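Local coordinates for N-acetyl-beta-D glucosaminidase (Rhizomucor miehei CAU432, PDB 4ZM6), which probably hydrolyses terminal N-acetyl-beta-D-glucosamine residues as a family 3 glycoside hydrolase and transfers acetyl groups to glucosamine from acetyl-CoA in a GCN5-related region, at residues D136-P141 with N482-M487; D154-A159 with E209-K214; D369-V374 with V497-T502; N377-L382 with Q491-L496; V448-A453 with K473-A478. All blocks are in the same frame, centred on the assembly; numbering follows the deposited sequence.

Contact 1. Residues D136-P141 with N482-M487; sequences DVNNNP and NPYDQM
Pro141 meets one face of the Tyr484 ring through its CA. This atom stands 3.6 Å from the ring centroid and only 2° off the ring normal, a CH-pi contact directly over the centre of that face. The pyrrolidine CB continues past the CD1 side of the ring, and the same CB is met by the methyl end of Met487, with Met487 CE 4.0 Å from Pro141 CB. Tyr484 CG is anti to its own carbonyl carbon (chi1 -54°), and the ring reaches across to place its hydroxyl beside Asn138. The two segments are loops from different parts of the family 3 hydrolase: 136-141 follows strand 129-130 in the TIM-barrel region, and 482-487 follows strand 475-479 of the six-stranded mixed sheet. Behind the first shell, Asn138 is the centre of an inverse gamma turn, closed by a weak bond from Asn139 N to Val137 O (3.1 Å). Tyr484 and Met487 are tied to one another by Met487 N donating to Tyr484 O at 2.8 Å. Further back, Asp485 OD2 is bonded to Ala455 N, and Pro483 O to Tyr495 OH.

Contact 2. Residues D154-A159 with E209-K214; sequences DPELVA and ELVPFK
Val211 meets Pro155 carbon to carbon, its CB 3.7 Å from Pro155 CB. Val211 CG1, anti to its backbone N (chi1 170°), turns toward the end of Glu156 and comes within 3.8 Å of OE1, the two side chains crossing at about a right angle; the other oxygen, Glu156 OE2, makes a long, weak ion pair with Lys215. Pro212, the next residue, carries most of the remaining contact along its ring. Its CD faces the start of the other helix, 4.0 Å from Pro155 O, while its CB touches Val158 CG1 at 3.7 Å. On the same residue, the CA is 3.9 Å from Ala159 CB, and here the backbones come close, with CA atoms of Ala159 and Pro212 4.2 Å apart. Val137 also packs on Pro212. Phe213 points away from this interface and stacks edge-to-face on Phe181 of strand 178-181. The opposing helix is held at its N terminus by Asp154, the N-cap, whose OD1 accepts from Glu156 N at 3.1 Å, the donor lying above the carboxylate plane. The arrangement is an apolar join between the first turns of helices 155-171 and 211-217, which precede and follow strand 178-181 in the chain, consistent with the outer helical layer of the TIM-barrel domain of family 3 glycoside hydrolases.

Contact 3. Residues D369-V374 with V497-T502; sequences DRVPTV and VTYEYT
Thr373 and Val497 form an antiparallel, hydrogen-bonded pair: Thr373 N donates to Val497 O at 3.0 Å and Val497 N to Thr373 O at 2.9 Å. Beside this bridge Thr373 CB is in van der Waals contact with Val497 CG2 at 3.8 Å. A side-chain hydrogen bond joins Thr373 OG1 to Tyr499 OH at 2.6 Å, and either hydroxyl could be the donor. With OG1 anti to the carbonyl carbon (chi1 -45°), the threonine hydroxyl meets the phenol at the ring edge, where Val371 O also lies near the plane. Ser521 OG, outside the two segments, is hydrogen-bonded to both Thr373 OG1 and Val371 O. Apolar packing sets Val371 CG1 against Tyr499 CD2 at 3.9 Å, the two side chains sliding past each other in opposite directions. Beyond the bridge, Thr498 OG1 donates to Glu500 O at 2.7 Å. The side chain of Pro372 lies about 8 Å from that of Arg520, an acetyl-CoA-binding residue. The pairing belongs to the antiparallel edge, strand 373-377, of the otherwise parallel sheet in an alpha/beta layered domain.

Contact 4. Residues N377-L382 with Q491-L496; sequences NRKNTL and QVDTYL
Asn377 and Thr494 make an antiparallel, non-hydrogen-bonded pair, their CA atoms 4.3 Å apart, at the start of a type I turn whose Arg378 N donates to Asp493 O at 2.8 Å. Arg378 then lays its side chain at about a right angle to that of Asp493. Its chain bends at chi2 and chi3 (104° and 72°), which place CD and NE, and NE forms a salt bridge to Asp493 OD1 at 3.1 Å through the anti lone pair, with guanidinium and carboxylate planes 72° apart. Val492 O sits over one guanidinium face; NH2 bonds to Pro490 O and, weakly, to Gln491 O, and NH1 pairs with Asp532. On the other carboxylate oxygen, Lys379 CE comes to 3.4 Å from Asp493 OD2. Thr381 CB packs on Thr494 CG2 at 3.8 Å. The Asn377 amide closes the loop beyond the turn: ND2 donates to Leu382 O at 2.9 Å and OD1 accepts from Leu382 N. Bonds from NE, NH1 and NH2 fix the rotation of the guanidinium. With Lys379 NZ 4.4 Å from OD2, the two cations probably stabilise the charged form of Asp493.

Contact 5. Residues V448-A453 with K473-A478; sequences VIIGTA and KRLVVA
Leu475 reaches across the strand boundary, where its CD1 touches both Val448 and Ile450. With CG anti to the backbone N (chi1 178°), the leucine comes obliquely to both neighbours, CD1 lying 3.8 Å from Val448 CG1 and 3.7 Å from Ile450 CD1. Farther along, Thr452 meets Val477, which shares the face of Leu475, at about a right angle and methyl to methyl, Thr452 CG2 being 3.8 Å from Val477 CG1; the threonine OG1 is bonded instead to Asp485 OD2. The other face has Ile449 and Val476 side by side and pointing the same way, their CG2 atoms 4.0 Å apart. Ala478 follows on that face, its bridge partner being Gly451, which has no side chain. These orientations follow from a parallel register, the axes of the two short strand segments approaching to 4.9 Å, 20° from parallel. Five backbone hydrogen bonds zip the pair: the first runs from Val448 N to Arg474 O and the last from Thr452 N to Ala478 O (3.1 Å). CA-H...O contacts fill in between, such as Leu475 CA to Val448 O at 3.4 Å. Together with helix 459-471 the strands form a beta-alpha-beta unit, and Ile450 packs on Val465 and Ala468 of that connecting helix. Ile449 and Gly451 bond onward to strand 392-397, whereas Val476, Val477 and Ala478 touch strand 494-497 on the opposite flank of strand 475-479.

From the N terminus, contact 1 opens first, at 136-141, and spans 340 residues before its partner loop at 482-487 ties the barrel region to the mixed sheet. Contact 2 opens and closes early within that span, joining two barrel helices, and touches contact 1 through Val137. Contacts 3 and 4 open at strand 373-377 and its following turn, inside the span of contact 1, but close beyond it, at 497-502 and 491-496; both therefore cross contact 1, and contact 4 lies within contact 3. Contact 5 is the innermost of this group, a local beta-alpha-beta closure enclosed by contacts 1, 3 and 4. Contacts 3, 4 and 5 share one sheet, with strand 494-497 bridging 373-377 and 475-479.

Contact 1. Residues D136-P141 with N482-M487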
# COMPACT_ATOMS: atom_id res chain seq x y z
N ASP A 136 -16.48 -3.24 -10.59
CA ASP A 136 -16.92 -1.85 -10.65
C ASP A 136 -17.15 -1.33 -9.24
O ASP A 136 -17.59 -2.09 -8.38
CB ASP A 136 -18.22 -1.71 -11.43
CG ASP A 136 -18.13 -2.24 -12.84
OD1 ASP A 136 -17.09 -2.04 -13.51
OD2 ASP A 136 -19.11 -2.87 -13.28
N VAL A 137 -16.84 -0.06 -9.01
CA VAL A 137 -16.89 0.53 -7.67
C VAL A 137 -18.03 1.54 -7.56
O VAL A 137 -18.06 2.53 -8.30
CB VAL A 137 -15.55 1.23 -7.32
CG1 VAL A 137 -15.58 1.76 -5.89
CG2 VAL A 137 -14.39 0.27 -7.52
N ASN A 138 -18.94 1.30 -6.62
CA ASN A 138 -20.18 2.07 -6.54
C ASN A 138 -20.12 3.30 -5.64
O ASN A 138 -20.66 3.31 -4.53
CB ASN A 138 -21.32 1.15 -6.11
CG ASN A 138 -22.57 1.41 -6.90
OD1 ASN A 138 -22.60 1.18 -8.10
ND2 ASN A 138 -23.61 1.90 -6.23
N ASN A 139 -19.47 4.34 -6.15
CA ASN A 139 -19.43 5.65 -5.49
C ASN A 139 -20.54 6.61 -5.96
O ASN A 139 -20.61 7.75 -5.50
CB ASN A 139 -18.05 6.29 -5.66
CG ASN A 139 -17.59 6.30 -7.11
OD1 ASN A 139 -18.38 6.06 -8.02
ND2 ASN A 139 -16.31 6.58 -7.32
N ASN A 140 -21.40 6.15 -6.88
CA ASN A 140 -22.54 6.94 -7.37
C ASN A 140 -23.90 6.42 -6.85
O ASN A 140 -24.41 5.39 -7.32
CB ASN A 140 -22.56 6.98 -8.90
CG ASN A 140 -23.52 8.03 -9.45
OD1 ASN A 140 -24.43 8.49 -8.76
ND2 ASN A 140 -23.31 8.43 -10.70
N PRO A 141 -24.50 7.16 -5.90
CA PRO A 141 -25.82 6.83 -5.35
C PRO A 141 -26.93 6.54 -6.37
O PRO A 141 -27.89 5.84 -6.04
CB PRO A 141 -26.17 8.09 -4.54
CG PRO A 141 -24.85 8.60 -4.08
CD PRO A 141 -23.88 8.30 -5.19
N ASN A 482 -31.17 -1.13 -4.39
CA ASN A 482 -30.08 -0.30 -3.89
C ASN A 482 -30.40 0.23 -2.49
O ASN A 482 -31.54 0.55 -2.20
CB ASN A 482 -29.80 0.87 -4.83
CG ASN A 482 -29.30 0.43 -6.19
OD1 ASN A 482 -28.85 -0.70 -6.37
ND2 ASN A 482 -29.39 1.33 -7.16
N PRO A 483 -29.38 0.33 -1.62
CA PRO A 483 -29.57 0.80 -0.25
C PRO A 483 -29.70 2.31 -0.08
O PRO A 483 -29.92 2.79 1.04
CB PRO A 483 -28.31 0.31 0.46
CG PRO A 483 -27.27 0.34 -0.61
CD PRO A 483 -27.99 -0.12 -1.85
N TYR A 484 -29.59 3.07 -1.17
CA TYR A 484 -29.55 4.53 -1.09
C TYR A 484 -30.94 5.18 -0.88
O TYR A 484 -31.02 6.37 -0.57
CB TYR A 484 -28.91 5.12 -2.35
CG TYR A 484 -27.53 4.59 -2.71
CD1 TYR A 484 -26.39 4.98 -2.01
CD2 TYR A 484 -27.36 3.72 -3.79
CE1 TYR A 484 -25.14 4.50 -2.35
CE2 TYR A 484 -26.12 3.24 -4.14
CZ TYR A 484 -25.00 3.63 -3.42
OH TYR A 484 -23.76 3.15 -3.78
N ASP A 485 -32.01 4.41 -1.03
CA ASP A 485 -33.37 4.95 -1.09
C ASP A 485 -33.72 5.97 0.01
O ASP A 485 -34.48 6.91 -0.25
CB ASP A 485 -34.41 3.82 -1.09
CG ASP A 485 -34.38 2.99 -2.36
OD1 ASP A 485 -33.63 3.33 -3.30
OD2 ASP A 485 -35.11 1.98 -2.44
N GLN A 486 -33.16 5.81 1.21
CA GLN A 486 -33.49 6.70 2.33
C GLN A 486 -33.00 8.12 2.11
O GLN A 486 -33.47 9.05 2.78
CB GLN A 486 -32.96 6.17 3.67
CG GLN A 486 -33.31 7.07 4.85
CD GLN A 486 -33.06 6.44 6.20
OE1 GLN A 486 -33.89 6.55 7.11
NE2 GLN A 486 -31.91 5.78 6.36
N MET A 487 -32.06 8.31 1.18
CA MET A 487 -31.65 9.65 0.79
C MET A 487 -32.85 10.52 0.38
O MET A 487 -32.82 11.73 0.54
CB MET A 487 -30.61 9.59 -0.33
CG MET A 487 -31.18 9.25 -1.70
SD MET A 487 -29.91 8.82 -2.89
CE MET A 487 -29.12 10.41 -3.13

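Contact 2. Residues D154-A159 with E209-K214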
# COMPACT_ATOMS: atom_id res chain seq x y z
N ASP A 154 -15.84 1.54 -1.49
CA ASP A 154 -14.41 1.54 -1.26
C ASP A 154 -13.69 0.59 -2.24
O ASP A 154 -13.93 -0.61 -2.21
CB ASP A 154 -14.14 1.09 0.18
CG ASP A 154 -12.68 1.11 0.56
OD1 ASP A 154 -11.84 1.58 -0.24
OD2 ASP A 154 -12.36 0.65 1.67
N PRO A 155 -12.79 1.13 -3.09
CA PRO A 155 -12.10 0.29 -4.07
C PRO A 155 -11.26 -0.82 -3.46
O PRO A 155 -11.02 -1.84 -4.10
CB PRO A 155 -11.19 1.27 -4.82
CG PRO A 155 -11.78 2.61 -4.58
CD PRO A 155 -12.37 2.54 -3.20
N GLU A 156 -10.81 -0.63 -2.22
CA GLU A 156 -10.05 -1.65 -1.52
C GLU A 156 -10.95 -2.82 -1.12
O GLU A 156 -10.57 -3.99 -1.27
CB GLU A 156 -9.35 -1.06 -0.29
CG GLU A 156 -8.05 -1.76 0.05
CD GLU A 156 -7.09 -1.81 -1.13
OE1 GLU A 156 -6.87 -0.75 -1.76
OE2 GLU A 156 -6.59 -2.92 -1.44
N LEU A 157 -12.15 -2.51 -0.63
CA LEU A 157 -13.14 -3.54 -0.33
C LEU A 157 -13.53 -4.32 -1.58
O LEU A 157 -13.73 -5.53 -1.53
CB LEU A 157 -14.38 -2.92 0.32
CG LEU A 157 -15.60 -3.81 0.58
CD1 LEU A 157 -15.26 -5.10 1.30
CD2 LEU A 157 -16.64 -3.04 1.39
N VAL A 158 -13.64 -3.63 -2.72
CA VAL A 158 -13.98 -4.28 -3.98
C VAL A 158 -12.85 -5.23 -4.41
O VAL A 158 -13.11 -6.30 -4.94
CB VAL A 158 -14.30 -3.24 -5.08
CG1 VAL A 158 -14.47 -3.91 -6.44
CG2 VAL A 158 -15.55 -2.46 -4.72
N ALA A 159 -11.61 -4.83 -4.18
CA ALA A 159 -10.45 -5.66 -4.51
C ALA A 159 -10.43 -6.91 -3.64
O ALA A 159 -10.32 -8.03 -4.14
CB ALA A 159 -9.17 -4.88 -4.31
N GLU A 209 -11.18 3.69 -9.84
CA GLU A 209 -11.69 2.73 -10.83
C GLU A 209 -10.79 1.52 -11.02
O GLU A 209 -11.25 0.38 -11.00
CB GLU A 209 -11.93 3.40 -12.19
CG GLU A 209 -13.33 3.93 -12.42
CD GLU A 209 -13.60 5.28 -11.75
OE1 GLU A 209 -12.69 5.82 -11.10
OE2 GLU A 209 -14.72 5.79 -11.89
N LEU A 210 -9.49 1.77 -11.20
CA LEU A 210 -8.55 0.72 -11.56
C LEU A 210 -7.93 -0.00 -10.35
O LEU A 210 -7.26 -1.02 -10.53
CB LEU A 210 -7.44 1.30 -12.45
CG LEU A 210 -7.90 1.79 -13.82
CD1 LEU A 210 -6.85 2.69 -14.46
CD2 LEU A 210 -8.21 0.62 -14.74
N VAL A 211 -8.17 0.49 -9.14
CA VAL A 211 -7.59 -0.15 -7.95
C VAL A 211 -7.90 -1.64 -7.91
O VAL A 211 -6.97 -2.45 -7.84
CB VAL A 211 -8.02 0.53 -6.63
CG1 VAL A 211 -7.61 -0.31 -5.42
CG2 VAL A 211 -7.43 1.92 -6.52
N PRO A 212 -9.19 -2.02 -7.97
CA PRO A 212 -9.50 -3.46 -7.90
C PRO A 212 -8.97 -4.27 -9.10
O PRO A 212 -8.58 -5.44 -8.92
CB PRO A 212 -11.03 -3.50 -7.82
CG PRO A 212 -11.48 -2.20 -8.37
CD PRO A 212 -10.42 -1.20 -8.02
N PHE A 213 -8.96 -3.67 -10.29
CA PHE A 213 -8.41 -4.33 -11.48
C PHE A 213 -6.91 -4.56 -11.35
O PHE A 213 -6.40 -5.63 -11.66
CB PHE A 213 -8.70 -3.52 -12.75
CG PHE A 213 -10.14 -3.54 -13.17
CD1 PHE A 213 -10.65 -4.60 -13.91
CD2 PHE A 213 -11.00 -2.50 -12.83
CE1 PHE A 213 -11.97 -4.62 -14.30
CE2 PHE A 213 -12.32 -2.52 -13.21
CZ PHE A 213 -12.81 -3.58 -13.95
N LYS A 214 -6.21 -3.53 -10.88
CA LYS A 214 -4.77 -3.63 -10.67
C LYS A 214 -4.45 -4.75 -9.70
O LYS A 214 -3.56 -5.56 -9.94
CB LYS A 214 -4.19 -2.32 -10.15
CG LYS A 214 -2.67 -2.30 -10.13
CD LYS A 214 -2.11 -1.32 -9.11
CE LYS A 214 -0.59 -1.36 -9.10
NZ LYS A 214 -0.01 -0.06 -8.67

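Contact 3. Residues D369-V374 with V497-T502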
# COMPACT_ATOMS: atom_id res chain seq x y z
N ASP A 369 -28.28 -14.56 7.10
CA ASP A 369 -28.52 -14.03 8.46
C ASP A 369 -27.51 -12.94 8.86
O ASP A 369 -27.73 -12.21 9.83
CB ASP A 369 -28.46 -15.15 9.50
CG ASP A 369 -29.66 -16.07 9.45
OD1 ASP A 369 -30.62 -15.79 8.70
OD2 ASP A 369 -29.65 -17.08 10.17
N ARG A 370 -26.40 -12.86 8.12
CA ARG A 370 -25.35 -11.88 8.38
C ARG A 370 -25.34 -10.75 7.34
O ARG A 370 -24.40 -9.95 7.31
CB ARG A 370 -23.98 -12.59 8.38
CG ARG A 370 -23.89 -13.83 9.26
CD ARG A 370 -22.65 -14.67 8.95
NE ARG A 370 -21.39 -13.93 9.12
CZ ARG A 370 -20.21 -14.30 8.61
NH1 ARG A 370 -20.09 -15.40 7.87
NH2 ARG A 370 -19.13 -13.55 8.83
N VAL A 371 -26.37 -10.68 6.49
CA VAL A 371 -26.40 -9.73 5.36
C VAL A 371 -27.15 -8.42 5.62
O VAL A 371 -26.54 -7.35 5.58
CB VAL A 371 -26.93 -10.41 4.07
CG1 VAL A 371 -27.29 -9.38 3.01
CG2 VAL A 371 -25.90 -11.39 3.53
N PRO A 372 -28.47 -8.48 5.89
CA PRO A 372 -29.16 -7.19 5.95
C PRO A 372 -28.69 -6.29 7.09
O PRO A 372 -28.24 -6.77 8.13
CB PRO A 372 -30.63 -7.59 6.15
CG PRO A 372 -30.57 -8.92 6.80
CD PRO A 372 -29.35 -9.60 6.24
N THR A 373 -28.79 -4.98 6.85
CA THR A 373 -28.33 -3.96 7.78
C THR A 373 -29.51 -3.11 8.24
O THR A 373 -30.33 -2.69 7.43
CB THR A 373 -27.30 -3.03 7.10
OG1 THR A 373 -26.34 -3.80 6.37
CG2 THR A 373 -26.59 -2.17 8.13
N VAL A 374 -29.59 -2.86 9.54
CA VAL A 374 -30.49 -1.86 10.09
C VAL A 374 -29.72 -0.55 10.06
O VAL A 374 -28.69 -0.42 10.73
CB VAL A 374 -30.90 -2.19 11.53
CG1 VAL A 374 -31.76 -1.08 12.11
CG2 VAL A 374 -31.63 -3.53 11.58
N VAL A 497 -31.88 -2.35 4.97
CA VAL A 497 -31.52 -2.66 3.59
C VAL A 497 -31.13 -4.13 3.46
O VAL A 497 -30.53 -4.71 4.36
CB VAL A 497 -30.38 -1.75 3.08
CG1 VAL A 497 -30.86 -0.31 3.00
CG2 VAL A 497 -29.14 -1.85 3.98
N THR A 498 -31.51 -4.74 2.33
CA THR A 498 -31.28 -6.16 2.10
C THR A 498 -30.32 -6.40 0.95
O THR A 498 -29.91 -7.54 0.72
CB THR A 498 -32.60 -6.91 1.81
OG1 THR A 498 -33.01 -6.68 0.45
CG2 THR A 498 -33.70 -6.45 2.76
N TYR A 499 -29.97 -5.34 0.21
CA TYR A 499 -29.01 -5.41 -0.89
C TYR A 499 -29.42 -6.32 -2.07
O TYR A 499 -28.66 -6.44 -3.03
CB TYR A 499 -27.62 -5.83 -0.37
CG TYR A 499 -27.13 -5.02 0.82
CD1 TYR A 499 -26.65 -3.72 0.65
CD2 TYR A 499 -27.13 -5.56 2.10
CE1 TYR A 499 -26.20 -2.98 1.73
CE2 TYR A 499 -26.68 -4.82 3.19
CZ TYR A 499 -26.22 -3.53 2.99
OH TYR A 499 -25.76 -2.79 4.06
N GLU A 500 -30.59 -6.95 -1.99
CA GLU A 500 -31.11 -7.77 -3.09
C GLU A 500 -32.50 -8.28 -2.75
O GLU A 500 -32.84 -8.42 -1.57
CB GLU A 500 -30.19 -8.95 -3.41
CG GLU A 500 -30.00 -9.94 -2.27
CD GLU A 500 -28.97 -11.00 -2.60
OE1 GLU A 500 -29.36 -12.17 -2.80
OE2 GLU A 500 -27.77 -10.65 -2.69
N TYR A 501 -33.30 -8.55 -3.78
CA TYR A 501 -34.69 -8.95 -3.59
C TYR A 501 -34.92 -10.45 -3.72
O TYR A 501 -36.04 -10.89 -3.99
CB TYR A 501 -35.62 -8.17 -4.54
CG TYR A 501 -35.22 -8.19 -6.00
CD1 TYR A 501 -35.00 -9.38 -6.68
CD2 TYR A 501 -35.08 -7.01 -6.70
CE1 TYR A 501 -34.64 -9.39 -8.02
CE2 TYR A 501 -34.71 -7.00 -8.04
CZ TYR A 501 -34.50 -8.20 -8.69
OH TYR A 501 -34.14 -8.20 -10.01
N THR A 502 -33.86 -11.23 -3.50
CA THR A 502 -33.96 -12.68 -3.51
C THR A 502 -34.80 -13.17 -2.31
O THR A 502 -34.86 -12.50 -1.27
CB THR A 502 -32.56 -13.32 -3.47
OG1 THR A 502 -31.84 -12.87 -2.31
CG2 THR A 502 -31.76 -12.96 -4.73

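Contact 4. Residues N377-L382 with Q491-L496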
# COMPACT_ATOMS: atom_id res chain seq x y z
N ASN A 377 -32.90 3.59 13.29
CA ASN A 377 -33.87 3.03 14.22
C ASN A 377 -34.02 4.02 15.38
O ASN A 377 -33.82 3.68 16.55
CB ASN A 377 -33.40 1.65 14.70
CG ASN A 377 -34.50 0.85 15.37
OD1 ASN A 377 -35.68 1.17 15.27
ND2 ASN A 377 -34.10 -0.21 16.04
N ARG A 378 -34.36 5.26 15.02
CA ARG A 378 -34.42 6.37 15.96
C ARG A 378 -35.40 6.17 17.12
O ARG A 378 -35.14 6.61 18.24
CB ARG A 378 -34.72 7.69 15.23
CG ARG A 378 -33.50 8.56 14.95
CD ARG A 378 -33.03 8.52 13.50
NE ARG A 378 -33.95 9.24 12.61
CZ ARG A 378 -33.68 9.59 11.34
NH1 ARG A 378 -32.51 9.31 10.77
NH2 ARG A 378 -34.61 10.23 10.64
N LYS A 379 -36.53 5.51 16.85
CA LYS A 379 -37.56 5.27 17.88
C LYS A 379 -37.50 3.85 18.47
O LYS A 379 -38.40 3.45 19.20
CB LYS A 379 -38.95 5.49 17.30
CG LYS A 379 -39.14 6.78 16.51
CD LYS A 379 -39.13 8.01 17.39
CE LYS A 379 -40.14 9.04 16.90
NZ LYS A 379 -40.21 10.25 17.78
N ASN A 380 -36.46 3.09 18.15
CA ASN A 380 -36.36 1.68 18.54
C ASN A 380 -37.59 0.84 18.14
O ASN A 380 -37.93 -0.12 18.83
CB ASN A 380 -36.07 1.54 20.03
CG ASN A 380 -34.65 1.92 20.39
OD1 ASN A 380 -33.72 1.14 20.21
ND2 ASN A 380 -34.48 3.13 20.90
N THR A 381 -38.21 1.20 17.02
CA THR A 381 -39.32 0.44 16.46
C THR A 381 -38.91 -1.02 16.25
O THR A 381 -39.66 -1.93 16.60
CB THR A 381 -39.75 1.04 15.10
OG1 THR A 381 -40.03 2.44 15.27
CG2 THR A 381 -40.99 0.34 14.56
N LEU A 382 -37.72 -1.22 15.69
CA LEU A 382 -37.15 -2.55 15.53
C LEU A 382 -36.41 -2.95 16.79
O LEU A 382 -35.72 -2.13 17.39
CB LEU A 382 -36.15 -2.59 14.38
CG LEU A 382 -36.65 -2.39 12.94
CD1 LEU A 382 -35.47 -2.57 11.99
CD2 LEU A 382 -37.78 -3.35 12.61
N GLN A 491 -36.38 11.70 6.99
CA GLN A 491 -37.26 11.82 8.16
C GLN A 491 -37.59 10.44 8.73
O GLN A 491 -37.81 10.30 9.94
CB GLN A 491 -38.59 12.54 7.83
CG GLN A 491 -38.62 13.47 6.62
CD GLN A 491 -38.96 12.77 5.31
OE1 GLN A 491 -39.80 11.85 5.27
NE2 GLN A 491 -38.33 13.20 4.22
N VAL A 492 -37.63 9.44 7.86
CA VAL A 492 -37.98 8.07 8.25
C VAL A 492 -37.04 7.60 9.34
O VAL A 492 -35.83 7.53 9.14
CB VAL A 492 -37.94 7.11 7.05
CG1 VAL A 492 -38.08 5.66 7.50
CG2 VAL A 492 -39.04 7.45 6.06
N ASP A 493 -37.61 7.29 10.50
CA ASP A 493 -36.85 6.95 11.70
C ASP A 493 -36.33 5.52 11.69
O ASP A 493 -35.35 5.20 12.37
CB ASP A 493 -37.71 7.15 12.95
CG ASP A 493 -37.97 8.62 13.24
OD1 ASP A 493 -37.06 9.45 13.03
OD2 ASP A 493 -39.10 8.94 13.69
N THR A 494 -36.97 4.64 10.92
CA THR A 494 -36.65 3.22 10.97
C THR A 494 -36.57 2.63 9.55
O THR A 494 -37.58 2.49 8.86
CB THR A 494 -37.59 2.46 11.94
OG1 THR A 494 -37.85 1.13 11.47
CG2 THR A 494 -38.90 3.22 12.14
N TYR A 495 -35.34 2.29 9.15
CA TYR A 495 -35.01 1.92 7.77
C TYR A 495 -33.94 0.83 7.77
O TYR A 495 -33.00 0.87 8.58
CB TYR A 495 -34.50 3.17 7.04
CG TYR A 495 -33.97 2.95 5.63
CD1 TYR A 495 -34.83 2.74 4.56
CD2 TYR A 495 -32.60 2.98 5.37
CE1 TYR A 495 -34.35 2.55 3.28
CE2 TYR A 495 -32.11 2.80 4.09
CZ TYR A 495 -32.99 2.58 3.05
OH TYR A 495 -32.51 2.40 1.78
N LEU A 496 -34.09 -0.14 6.88
CA LEU A 496 -33.11 -1.23 6.73
C LEU A 496 -32.91 -1.56 5.26
O LEU A 496 -33.67 -1.12 4.41
CB LEU A 496 -33.55 -2.49 7.50
CG LEU A 496 -34.75 -3.29 6.98
CD1 LEU A 496 -34.61 -4.76 7.32
CD2 LEU A 496 -36.07 -2.74 7.50

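Contact 5. Residues V448-A453 with K473-A478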
# COMPACT_ATOMS: atom_id res chain seq x y z
N VAL A 448 -47.07 -0.46 9.80
CA VAL A 448 -46.97 -0.35 8.34
C VAL A 448 -45.54 -0.70 7.93
O VAL A 448 -44.59 -0.13 8.45
CB VAL A 448 -47.29 1.07 7.86
CG1 VAL A 448 -47.14 1.18 6.35
CG2 VAL A 448 -48.70 1.47 8.29
N ILE A 449 -45.40 -1.64 7.00
CA ILE A 449 -44.10 -2.00 6.45
C ILE A 449 -44.13 -1.71 4.96
O ILE A 449 -44.98 -2.23 4.24
CB ILE A 449 -43.76 -3.49 6.67
CG1 ILE A 449 -43.66 -3.81 8.17
CG2 ILE A 449 -42.44 -3.84 6.00
CD1 ILE A 449 -43.48 -5.28 8.48
N ILE A 450 -43.21 -0.87 4.50
CA ILE A 450 -43.15 -0.51 3.09
C ILE A 450 -41.91 -1.11 2.44
O ILE A 450 -40.82 -1.04 3.00
CB ILE A 450 -43.21 1.01 2.89
CG1 ILE A 450 -44.50 1.54 3.52
CG2 ILE A 450 -43.17 1.34 1.41
CD1 ILE A 450 -44.72 3.03 3.36
N GLY A 451 -42.11 -1.71 1.28
CA GLY A 451 -41.03 -2.31 0.50
C GLY A 451 -40.70 -1.40 -0.65
O GLY A 451 -41.51 -1.25 -1.58
N THR A 452 -39.54 -0.77 -0.60
CA THR A 452 -39.05 0.02 -1.72
C THR A 452 -38.06 -0.80 -2.53
O THR A 452 -37.36 -1.66 -2.00
CB THR A 452 -38.39 1.34 -1.27
OG1 THR A 452 -37.14 1.06 -0.62
CG2 THR A 452 -39.32 2.10 -0.33
N ALA A 453 -38.04 -0.53 -3.83
CA ALA A 453 -37.09 -1.12 -4.75
C ALA A 453 -36.62 0.01 -5.65
O ALA A 453 -37.33 0.39 -6.59
CB ALA A 453 -37.75 -2.23 -5.54
N LYS A 473 -48.70 4.87 12.42
CA LYS A 473 -48.40 4.80 13.85
C LYS A 473 -46.96 4.33 14.05
O LYS A 473 -46.20 4.94 14.80
CB LYS A 473 -49.37 3.84 14.55
N ARG A 474 -46.61 3.22 13.39
CA ARG A 474 -45.25 2.67 13.46
C ARG A 474 -44.82 2.15 12.09
O ARG A 474 -45.30 1.12 11.62
CB ARG A 474 -45.19 1.56 14.51
CG ARG A 474 -45.76 1.97 15.86
CD ARG A 474 -45.71 0.84 16.87
NE ARG A 474 -46.55 1.13 18.03
CZ ARG A 474 -47.87 0.98 18.08
NH1 ARG A 474 -48.55 0.51 17.03
NH2 ARG A 474 -48.52 1.29 19.19
N LEU A 475 -43.93 2.90 11.45
CA LEU A 475 -43.49 2.63 10.09
C LEU A 475 -42.11 2.00 10.10
O LEU A 475 -41.26 2.41 10.87
CB LEU A 475 -43.41 3.94 9.31
CG LEU A 475 -42.94 3.88 7.86
CD1 LEU A 475 -43.94 3.13 6.99
CD2 LEU A 475 -42.70 5.29 7.33
N VAL A 476 -41.89 0.99 9.25
CA VAL A 476 -40.54 0.51 8.96
C VAL A 476 -40.42 0.41 7.44
O VAL A 476 -41.35 -0.05 6.77
CB VAL A 476 -40.18 -0.84 9.66
CG1 VAL A 476 -41.18 -1.18 10.77
CG2 VAL A 476 -40.09 -2.00 8.69
N VAL A 477 -39.28 0.84 6.90
CA VAL A 477 -39.04 0.82 5.46
C VAL A 477 -37.86 -0.10 5.11
O VAL A 477 -36.75 0.11 5.59
CB VAL A 477 -38.76 2.23 4.93
CG1 VAL A 477 -38.53 2.20 3.42
CG2 VAL A 477 -39.91 3.17 5.29
N ALA A 478 -38.13 -1.11 4.29
CA ALA A 478 -37.10 -2.04 3.82
C ALA A 478 -36.85 -1.84 2.33
O ALA A 478 -37.73 -2.14 1.51
CB ALA A 478 -37.54 -3.47 4.09